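Local coordinates for protein levoglucosan dehydrogenase (Pseudarthrobacter phenanthrenivorans, PDB 6A3F) that catalyses the NAD(+)-dependent oxidation of levoglucosan to 3-dehydrolevoglucosan as a homotetramer of the Gfo/Idh/MocA family, at residues F151-T156 and I353-T358; A158-K163 and H339-G344; N292-F297 and N309-D314. All coordinates share one frame; numbering follows the deposited sequence.

Contact 1 of 3, residues F151-T156 and I353-T358; sequences FNYRRT and IGYGET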
loop_
_atom_site.group_PDB
_atom_site.type_symbol
_atom_site.label_atom_id
_atom_site.label_comp_id
_atom_site.label_asym_id
_atom_site.label_seq_id
_atom_site.Cartn_x
_atom_site.Cartn_y
_atom_site.Cartn_z
ATOM N N PHE B 151 -13.741 11.192 22.424
ATOM C CA PHE B 151 -13.622 10.711 21.029
ATOM C C PHE B 151 -12.253 11.211 20.488
ATOM O O PHE B 151 -12.132 12.116 19.634
ATOM C CB PHE B 151 -14.827 11.147 20.186
ATOM C CG PHE B 151 -16.126 10.470 20.528
ATOM C CD1 PHE B 151 -16.217 9.085 20.562
ATOM C CD2 PHE B 151 -17.246 11.223 20.867
ATOM C CE1 PHE B 151 -17.412 8.457 20.875
ATOM C CE2 PHE B 151 -18.440 10.593 21.191
ATOM C CZ PHE B 151 -18.509 9.216 21.220
ATOM N N ASN B 152 -11.205 10.635 21.040
ATOM C CA ASN B 152 -9.851 11.131 20.890
ATOM C C ASN B 152 -9.373 10.986 19.429
ATOM O O ASN B 152 -8.480 11.756 18.995
ATOM C CB ASN B 152 -8.910 10.431 21.855
ATOM C CG ASN B 152 -8.827 8.957 21.568
ATOM O OD1 ASN B 152 -9.826 8.272 21.774
ATOM N ND2 ASN B 152 -7.700 8.506 20.999
ATOM N N TYR B 153 -9.933 10.027 18.676
ATOM C CA TYR B 153 -9.431 9.738 17.363
ATOM C C TYR B 153 -9.740 10.873 16.397
ATOM O O TYR B 153 -9.031 11.007 15.393
ATOM C CB TYR B 153 -9.965 8.425 16.806
ATOM C CG TYR B 153 -9.448 7.198 17.500
ATOM C CD1 TYR B 153 -8.107 6.854 17.452
ATOM C CD2 TYR B 153 -10.312 6.411 18.263
ATOM C CE1 TYR B 153 -7.645 5.718 18.085
ATOM C CE2 TYR B 153 -9.853 5.281 18.920
ATOM C CZ TYR B 153 -8.521 4.914 18.793
ATOM O OH TYR B 153 -8.035 3.786 19.406
ATOM N N ARG B 154 -10.704 11.741 16.694
ATOM C CA ARG B 154 -10.919 12.867 15.778
ATOM C C ARG B 154 -9.773 13.893 15.869
ATOM O O ARG B 154 -9.708 14.764 14.985
ATOM C CB ARG B 154 -12.292 13.500 16.003
ATOM C CG ARG B 154 -12.373 14.393 17.229
ATOM C CD ARG B 154 -13.243 15.642 17.095
ATOM N NE ARG B 154 -14.685 15.364 17.094
ATOM C CZ ARG B 154 -15.633 16.304 17.191
ATOM N NH1 ARG B 154 -15.289 17.573 17.303
ATOM N NH2 ARG B 154 -16.913 15.981 17.133
ATOM N N ARG B 155 -8.904 13.820 16.884
ATOM C CA ARG B 155 -7.790 14.697 17.037
ATOM C C ARG B 155 -6.505 14.029 16.495
ATOM O O ARG B 155 -5.414 14.525 16.736
ATOM C CB ARG B 155 -7.645 15.164 18.493
ATOM C CG ARG B 155 -8.603 16.314 18.815
ATOM C CD ARG B 155 -8.692 16.709 20.268
ATOM N NE ARG B 155 -9.294 18.036 20.380
ATOM C CZ ARG B 155 -10.591 18.325 20.363
ATOM N NH1 ARG B 155 -11.508 17.377 20.260
ATOM N NH2 ARG B 155 -10.958 19.601 20.471
ATOM N N THR B 156 -6.607 12.909 15.780
ATOM C CA THR B 156 -5.526 12.483 14.902
ATOM C C THR B 156 -5.281 13.614 13.884
ATOM O O THR B 156 -6.224 14.044 13.225
ATOM C CB THR B 156 -5.851 11.191 14.147
ATOM O OG1 THR B 156 -6.303 10.124 15.000
ATOM C CG2 THR B 156 -4.675 10.679 13.336
ATOM N N ILE B 353 3.267 9.629 14.705
ATOM C CA ILE B 353 2.110 9.853 15.585
ATOM C C ILE B 353 1.630 8.468 16.067
ATOM O O ILE B 353 1.380 7.606 15.267
ATOM C CB ILE B 353 0.996 10.580 14.812
ATOM C CG1 ILE B 353 1.425 11.952 14.265
ATOM C CG2 ILE B 353 -0.273 10.666 15.641
ATOM C CD1 ILE B 353 1.828 12.953 15.322
ATOM N N GLY B 354 1.513 8.302 17.378
ATOM C CA GLY B 354 0.813 7.179 18.004
ATOM C C GLY B 354 -0.428 7.625 18.779
ATOM O O GLY B 354 -0.953 8.758 18.668
ATOM N N TYR B 355 -0.947 6.704 19.565
ATOM C CA TYR B 355 -2.185 6.926 20.275
ATOM C C TYR B 355 -2.035 8.099 21.248
ATOM O O TYR B 355 -2.952 8.840 21.437
ATOM C CB TYR B 355 -2.542 5.670 21.075
ATOM C CG TYR B 355 -3.864 5.728 21.811
ATOM C CD1 TYR B 355 -5.060 5.437 21.165
ATOM C CD2 TYR B 355 -3.919 6.102 23.145
ATOM C CE1 TYR B 355 -6.267 5.556 21.831
ATOM C CE2 TYR B 355 -5.123 6.198 23.828
ATOM C CZ TYR B 355 -6.305 5.907 23.175
ATOM O OH TYR B 355 -7.479 5.942 23.886
ATOM N N GLY B 356 -0.882 8.178 21.892
ATOM C CA GLY B 356 -0.622 9.150 22.925
ATOM C C GLY B 356 -0.810 10.571 22.431
ATOM O O GLY B 356 -1.392 11.399 23.152
ATOM N N GLU B 357 -0.339 10.861 21.210
ATOM C CA GLU B 357 -0.453 12.245 20.684
ATOM C C GLU B 357 -1.929 12.664 20.587
ATOM O O GLU B 357 -2.218 13.838 20.820
ATOM C CB GLU B 357 0.263 12.401 19.334
ATOM C CG GLU B 357 1.772 12.408 19.493
ATOM C CD GLU B 357 2.466 11.049 19.412
ATOM O OE1 GLU B 357 1.815 10.009 19.642
ATOM O OE2 GLU B 357 3.656 11.012 19.078
ATOM N N THR B 358 -2.839 11.741 20.290
ATOM C CA THR B 358 -4.254 12.102 20.214
ATOM C C THR B 358 -4.744 12.541 21.598
ATOM O O THR B 358 -5.473 13.524 21.744
ATOM C CB THR B 358 -5.127 10.978 19.646
ATOM O OG1 THR B 358 -5.308 9.906 20.588
ATOM C CG2 THR B 358 -4.562 10.483 18.335
HETATM O O HOH W 1 -9.799 5.741 22.659
#
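Asn152 and Thr358 make the one direct hydrogen bond between 151-156 and 353-358. Asn152 ND2 donates to Thr358 OG1 over 2.8 Å, nearly straight at 167°, with the hydroxyl lying in the amide plane. Thr358 OG1 passes its own proton back to Tyr355 O, at 2.7 Å and in the carbonyl plane. A torsion that tucks OG1 between the backbone N and the carbonyl carbon (chi1 73°) turns it back to that carbonyl; its proton thus used, the hydroxyl can accept from the amide. The other end of the amide is held through water: one molecule donates to Asn152 OD1 at 2.7 Å and also bonds Tyr355 OH at 2.6 Å, sitting in the plane of the Tyr355 ring at its edge.

The aromatic part is oblique. The Tyr153 and Tyr355 ring planes stand 73° apart with centroids 5.8 Å from each other. Tyr153 OH comes in at the edge of the Tyr355 ring, 3.5 Å from Tyr355 CE1, and Tyr153 CZ makes the apolar touch on the same carbon. Asn152 ND2 lies over the centre of the Tyr153 ring and also meets Tyr355 CE1 obliquely, 3.4 Å away. The remaining packing is slight: the Thr358 CG2 methyl lies 3.8 Å from the Thr156 OG1 hydroxyl, which itself bonds back to Tyr153 O, the two side chains pointing the same way.

Asn152 and Tyr355 bind NADH and Tyr153 binds levoglucosan, so the contact lies where the cofactor and sugar sites meet. The loop 151-156 leads from strand 147-149 of the Rossmann sheet into helix 157-167, and 353-358 runs into helix 355-371. Helix 206-221 packs against Phe151, Tyr153 and Arg154, while Leu351 of the second subunit packs on both Tyr153 and Tyr355.

Contact 2 of 3, residues A158-K163 and H339-G344; sequences AVALAK and HPYGEG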
loop_
_atom_site.group_PDB
_atom_site.type_symbol
_atom_site.label_atom_id
_atom_site.label_comp_id
_atom_site.label_asym_id
_atom_site.label_seq_id
_atom_site.Cartn_x
_atom_site.Cartn_y
_atom_site.Cartn_z
ATOM N N ALA B 158 -4.271 13.814 10.913
ATOM C CA ALA B 158 -4.812 13.500 9.599
ATOM C C ALA B 158 -6.329 13.744 9.510
ATOM O O ALA B 158 -6.837 14.124 8.477
ATOM C CB ALA B 158 -4.482 12.074 9.274
ATOM N N VAL B 159 -7.050 13.447 10.585
ATOM C CA VAL B 159 -8.484 13.625 10.625
ATOM C C VAL B 159 -8.841 15.126 10.697
ATOM O O VAL B 159 -9.742 15.592 9.963
ATOM C CB VAL B 159 -9.098 12.827 11.791
ATOM C CG1 VAL B 159 -10.616 13.076 11.882
ATOM C CG2 VAL B 159 -8.753 11.348 11.641
ATOM N N ALA B 160 -8.112 15.879 11.507
ATOM C CA ALA B 160 -8.265 17.354 11.536
ATOM C C ALA B 160 -7.867 17.956 10.185
ATOM O O ALA B 160 -8.432 18.956 9.792
ATOM C CB ALA B 160 -7.433 17.938 12.631
ATOM N N LEU B 161 -6.887 17.379 9.502
ATOM C CA LEU B 161 -6.524 17.801 8.134
ATOM C C LEU B 161 -7.691 17.577 7.163
ATOM O O LEU B 161 -7.963 18.401 6.276
ATOM C CB LEU B 161 -5.290 17.007 7.686
ATOM C CG LEU B 161 -4.806 17.329 6.268
ATOM C CD1 LEU B 161 -4.433 18.806 6.163
ATOM C CD2 LEU B 161 -3.586 16.484 5.918
ATOM N N ALA B 162 -8.344 16.427 7.248
ATOM C CA ALA B 162 -9.550 16.146 6.423
ATOM C C ALA B 162 -10.610 17.238 6.653
ATOM O O ALA B 162 -11.242 17.769 5.705
ATOM C CB ALA B 162 -10.123 14.796 6.778
ATOM N N LYS B 163 -10.785 17.576 7.915
ATOM C CA LYS B 163 -11.758 18.644 8.268
ATOM C C LYS B 163 -11.349 19.976 7.627
ATOM O O LYS B 163 -12.205 20.693 7.058
ATOM C CB LYS B 163 -11.867 18.776 9.784
ATOM C CG LYS B 163 -12.743 19.913 10.284
ATOM C CD LYS B 163 -14.194 19.711 9.958
ATOM C CE LYS B 163 -15.098 20.685 10.699
ATOM N NZ LYS B 163 -16.510 20.404 10.384
ATOM N N HIS B 339 0.402 20.982 9.047
ATOM C CA HIS B 339 -0.930 20.453 9.185
ATOM C C HIS B 339 -1.477 20.736 10.580
ATOM O O HIS B 339 -0.741 21.139 11.461
ATOM C CB HIS B 339 -0.942 18.955 8.855
ATOM C CG HIS B 339 -0.216 18.635 7.600
ATOM N ND1 HIS B 339 1.145 18.326 7.594
ATOM C CD2 HIS B 339 -0.628 18.616 6.315
ATOM C CE1 HIS B 339 1.525 18.140 6.342
ATOM N NE2 HIS B 339 0.471 18.298 5.532
ATOM N N PRO B 340 -2.762 20.527 10.749
ATOM C CA PRO B 340 -3.358 20.895 12.050
ATOM C C PRO B 340 -2.652 20.206 13.228
ATOM O O PRO B 340 -2.242 19.025 13.143
ATOM C CB PRO B 340 -4.843 20.532 11.912
ATOM C CG PRO B 340 -5.083 20.640 10.431
ATOM C CD PRO B 340 -3.810 20.102 9.801
ATOM N N TYR B 341 -2.489 21.011 14.285
ATOM C CA TYR B 341 -1.805 20.726 15.553
ATOM C C TYR B 341 -0.291 20.568 15.353
ATOM O O TYR B 341 0.420 20.218 16.305
ATOM C CB TYR B 341 -2.356 19.470 16.251
ATOM C CG TYR B 341 -3.848 19.447 16.404
ATOM C CD1 TYR B 341 -4.504 20.407 17.159
ATOM C CD2 TYR B 341 -4.605 18.505 15.732
ATOM C CE1 TYR B 341 -5.889 20.412 17.270
ATOM C CE2 TYR B 341 -5.986 18.484 15.852
ATOM C CZ TYR B 341 -6.622 19.431 16.629
ATOM O OH TYR B 341 -7.988 19.378 16.713
ATOM N N GLY B 342 0.227 20.835 14.137
ATOM C CA GLY B 342 1.628 20.612 13.865
ATOM C C GLY B 342 2.572 21.326 14.805
ATOM O O GLY B 342 3.693 20.836 15.025
ATOM N N GLU B 343 2.171 22.515 15.298
ATOM C CA GLU B 343 2.999 23.364 16.155
ATOM C C GLU B 343 3.331 22.642 17.459
ATOM O O GLU B 343 4.349 22.944 18.126
ATOM C CB GLU B 343 2.311 24.716 16.427
ATOM C CG GLU B 343 1.146 24.652 17.394
ATOM C CD GLU B 343 -0.185 24.207 16.817
ATOM O OE1 GLU B 343 -0.244 23.877 15.593
ATOM O OE2 GLU B 343 -1.178 24.204 17.598
ATOM N N GLY B 344 2.454 21.752 17.869
ATOM C CA GLY B 344 2.695 20.994 19.125
ATOM C C GLY B 344 3.407 19.664 18.906
ATOM O O GLY B 344 3.721 18.994 19.897
#
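Pro340 lies against the flank of helix 157-167 at Ala160 and Leu161, with His339 before it meeting Leu161 and Tyr341 after it meeting Ala160. The proline ring presents different atoms to different parts of the helix. CB of Pro340 meets Ala160 CB at 3.7 Å, CG rests over the backbone at Leu161 N, and CD of Pro340 touches Leu161 CD1 at 3.9 Å. The Leu161 side chain crosses the proline at about a right angle. With CG anti to the backbone N (chi1 179°), it carries both methyls to the imidazole: Leu161 CD1 lies in the plane of the His339 ring, at its edge, and Leu161 CD2 approaches the same carbon, His339 CD2, obliquely at 3.7 Å. The ring's ND1 is hydrogen-bonded to Gly336 N.

Tyr341 brings a single ring carbon across, CE2. It comes within 3.6 Å of Ala160 CB, on a slant to the ring, so the small alanine methyl is touched by both proline and tyrosine. Beyond the contact, Tyr341 also packs on Arg155, and Leu161 on Val333.

His339, Pro340 and Tyr341, which do the touching from this side, belong to a type II beta turn from His339 to Gly342, closed by Gly342 N bonding to His339 O at 2.9 Å. The arrangement is apolar packing of a proline-containing turn against a helix that covers the large C-terminal sheet.

Contact 3 of 3, residues N292-F297 and N309-D314; sequences NNYITF and NYERRD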
loop_
_atom_site.group_PDB
_atom_site.type_symbol
_atom_site.label_atom_id
_atom_site.label_comp_id
_atom_site.label_asym_id
_atom_site.label_seq_id
_atom_site.Cartn_x
_atom_site.Cartn_y
_atom_site.Cartn_z
ATOM N N ASN B 292 -7.029 -4.889 13.184
ATOM C CA ASN B 292 -6.609 -4.627 14.538
ATOM C C ASN B 292 -7.304 -3.394 15.127
ATOM O O ASN B 292 -7.962 -3.504 16.137
ATOM C CB ASN B 292 -5.091 -4.452 14.571
ATOM C CG ASN B 292 -4.414 -5.487 13.711
ATOM O OD1 ASN B 292 -3.975 -5.206 12.572
ATOM N ND2 ASN B 292 -4.342 -6.690 14.240
ATOM N N ASN B 293 -7.075 -2.202 14.532
ATOM C CA ASN B 293 -7.608 -0.976 15.004
ATOM C C ASN B 293 -7.946 -0.147 13.764
ATOM O O ASN B 293 -7.481 0.967 13.585
ATOM C CB ASN B 293 -6.689 -0.258 15.983
ATOM C CG ASN B 293 -7.454 0.673 16.905
ATOM O OD1 ASN B 293 -8.481 0.287 17.477
ATOM N ND2 ASN B 293 -6.986 1.908 17.069
ATOM N N TYR B 294 -8.669 -0.806 12.881
ATOM C CA TYR B 294 -8.890 -0.367 11.517
ATOM C C TYR B 294 -10.071 0.600 11.477
ATOM O O TYR B 294 -11.189 0.218 11.090
ATOM C CB TYR B 294 -9.091 -1.580 10.618
ATOM C CG TYR B 294 -9.058 -1.361 9.134
ATOM C CD1 TYR B 294 -7.898 -0.949 8.476
ATOM C CD2 TYR B 294 -10.191 -1.587 8.370
ATOM C CE1 TYR B 294 -7.877 -0.777 7.110
ATOM C CE2 TYR B 294 -10.183 -1.438 6.992
ATOM C CZ TYR B 294 -9.019 -1.035 6.359
ATOM O OH TYR B 294 -9.085 -0.873 5.008
ATOM N N ILE B 295 -9.777 1.836 11.856
ATOM C CA ILE B 295 -10.725 2.943 11.780
ATOM C C ILE B 295 -10.544 3.624 10.428
ATOM O O ILE B 295 -9.429 4.094 10.125
ATOM C CB ILE B 295 -10.535 3.966 12.890
ATOM C CG1 ILE B 295 -10.208 3.303 14.234
ATOM C CG2 ILE B 295 -11.757 4.889 12.940
ATOM C CD1 ILE B 295 -9.868 4.278 15.317
ATOM N N THR B 296 -11.568 3.619 9.594
ATOM C CA THR B 296 -11.426 4.185 8.228
ATOM C C THR B 296 -12.571 5.135 7.914
ATOM O O THR B 296 -13.702 5.039 8.508
ATOM C CB THR B 296 -11.404 3.089 7.155
ATOM O OG1 THR B 296 -12.725 2.552 7.013
ATOM C CG2 THR B 296 -10.420 1.993 7.528
ATOM N N PHE B 297 -12.300 6.054 6.981
ATOM C CA PHE B 297 -13.445 6.675 6.322
ATOM C C PHE B 297 -13.037 6.975 4.894
ATOM O O PHE B 297 -11.818 7.101 4.589
ATOM C CB PHE B 297 -13.921 7.927 7.070
ATOM C CG PHE B 297 -12.895 9.011 7.272
ATOM C CD1 PHE B 297 -12.560 9.887 6.235
ATOM C CD2 PHE B 297 -12.349 9.225 8.534
ATOM C CE1 PHE B 297 -11.643 10.907 6.455
ATOM C CE2 PHE B 297 -11.467 10.277 8.747
ATOM C CZ PHE B 297 -11.109 11.099 7.702
ATOM N N ASN B 309 -7.092 5.834 7.185
ATOM C CA ASN B 309 -6.882 4.521 7.830
ATOM C C ASN B 309 -6.015 4.735 9.080
ATOM O O ASN B 309 -4.812 5.019 8.985
ATOM C CB ASN B 309 -6.254 3.509 6.880
ATOM C CG ASN B 309 -5.719 2.250 7.537
ATOM O OD1 ASN B 309 -6.116 1.932 8.664
ATOM N ND2 ASN B 309 -4.932 1.452 6.794
ATOM N N TYR B 310 -6.628 4.616 10.260
ATOM C CA TYR B 310 -5.940 4.828 11.515
ATOM C C TYR B 310 -4.779 3.825 11.722
ATOM O O TYR B 310 -3.827 4.130 12.433
ATOM C CB TYR B 310 -6.880 4.778 12.733
ATOM C CG TYR B 310 -6.148 5.113 13.997
ATOM C CD1 TYR B 310 -5.991 6.428 14.399
ATOM C CD2 TYR B 310 -5.577 4.125 14.782
ATOM C CE1 TYR B 310 -5.259 6.761 15.524
ATOM C CE2 TYR B 310 -4.773 4.437 15.862
ATOM C CZ TYR B 310 -4.650 5.757 16.258
ATOM O OH TYR B 310 -3.931 6.064 17.353
ATOM N N GLU B 311 -4.816 2.641 11.142
ATOM C CA GLU B 311 -3.648 1.738 11.270
ATOM C C GLU B 311 -2.394 2.371 10.624
ATOM O O GLU B 311 -1.244 1.939 10.931
ATOM C CB GLU B 311 -3.929 0.376 10.660
ATOM C CG GLU B 311 -5.031 -0.365 11.424
ATOM C CD GLU B 311 -5.213 -1.849 11.122
ATOM O OE1 GLU B 311 -4.957 -2.246 9.981
ATOM O OE2 GLU B 311 -5.576 -2.626 12.082
ATOM N N ARG B 312 -2.621 3.328 9.707
ATOM C CA ARG B 312 -1.576 4.168 9.102
ATOM C C ARG B 312 -1.899 5.658 9.365
ATOM O O ARG B 312 -2.063 6.493 8.426
ATOM C CB ARG B 312 -1.512 3.846 7.619
ATOM C CG ARG B 312 -0.909 2.495 7.273
ATOM C CD ARG B 312 -1.035 2.175 5.803
ATOM N NE ARG B 312 -0.421 0.861 5.589
ATOM C CZ ARG B 312 -0.473 0.207 4.443
ATOM N NH1 ARG B 312 -1.305 0.635 3.503
ATOM N NH2 ARG B 312 0.267 -0.875 4.231
ATOM N N ARG B 313 -1.984 5.990 10.629
ATOM C CA ARG B 313 -2.611 7.262 11.048
ATOM C C ARG B 313 -1.809 8.513 10.632
ATOM O O ARG B 313 -2.405 9.589 10.596
ATOM C CB ARG B 313 -2.801 7.325 12.567
ATOM C CG ARG B 313 -1.536 7.447 13.396
ATOM C CD ARG B 313 -1.698 6.879 14.780
ATOM N NE ARG B 313 -1.842 5.440 14.665
ATOM C CZ ARG B 313 -0.846 4.634 14.292
ATOM N NH1 ARG B 313 0.412 5.013 14.487
ATOM N NH2 ARG B 313 -1.135 3.423 13.815
ATOM N N ASP B 314 -0.531 8.371 10.329
ATOM C CA ASP B 314 0.260 9.494 9.855
ATOM C C ASP B 314 -0.144 10.017 8.487
ATOM O O ASP B 314 0.286 11.130 8.109
ATOM C CB ASP B 314 1.752 9.147 9.799
ATOM C CG ASP B 314 2.350 8.866 11.184
ATOM O OD1 ASP B 314 2.628 9.831 11.909
ATOM O OD2 ASP B 314 2.559 7.658 11.506
#
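A single carboxylate oxygen, Glu311 OE2, takes two successive backbone N-H groups: Asn292 N and Asn293 N both reach it at 2.9 Å. The two bonds differ in direction. Asn292 N arrives nearly along the C-O axis with a bent N-H angle of 142°, whereas Asn293 N comes from the anti side and is straighter, at 165°. An extended chain beyond CG lets Glu311 span the distance, and paired donors of this kind would probably help stabilise its negative charge.

Further along, Tyr310 N donates to Ile295 O at 2.9 Å, and Ile295 and Tyr310 lie side by side, with their CB atoms 3.7 Å apart. Tyr294 crosses Asn309 at about a right angle, its CD1 3.4 Å from Asn309 OD1. That same oxygen accepts from Glu311 N, forming an Asx turn. Asn293 ND2 stands near Tyr310 CD2, its amide almost perpendicular to the ring, and bonds Tyr153 OH of the levoglucosan site, while Asn293 OD1 is bonded to Tyr181 OH.

Thr296 and Asn309 form an antiparallel, non-hydrogen-bonded pair. This is the end of a beta hairpin, strands 294-301 and 304-309, where pairing ends at Asn309 and the chain passes into a short 3-10 segment beside the C-terminal sheet of the Gfo/Idh/MocA fold.

How the contacts relate
From the N terminus, 151-156 leaves the Rossmann sheet and 158-163 follows at once in helix 157-167. Contact 1 closes the longest loop, back to 353-358; contact 2 closes a slightly shorter one inside it, to 339-344; contact 3 is nested within both, spanning only the hairpin between 292-297 and 309-314. None cross. The three touch one another: Arg155 packs on Tyr341, Tyr153 on Tyr310 and Ala162 on Phe297, while Arg313 and Asp314 probably bond the backbone of Ile353. Together they tie the cofactor domain's exit, the helix covering the C-terminal sheet and the start of helix 355-371 to the sheet itself.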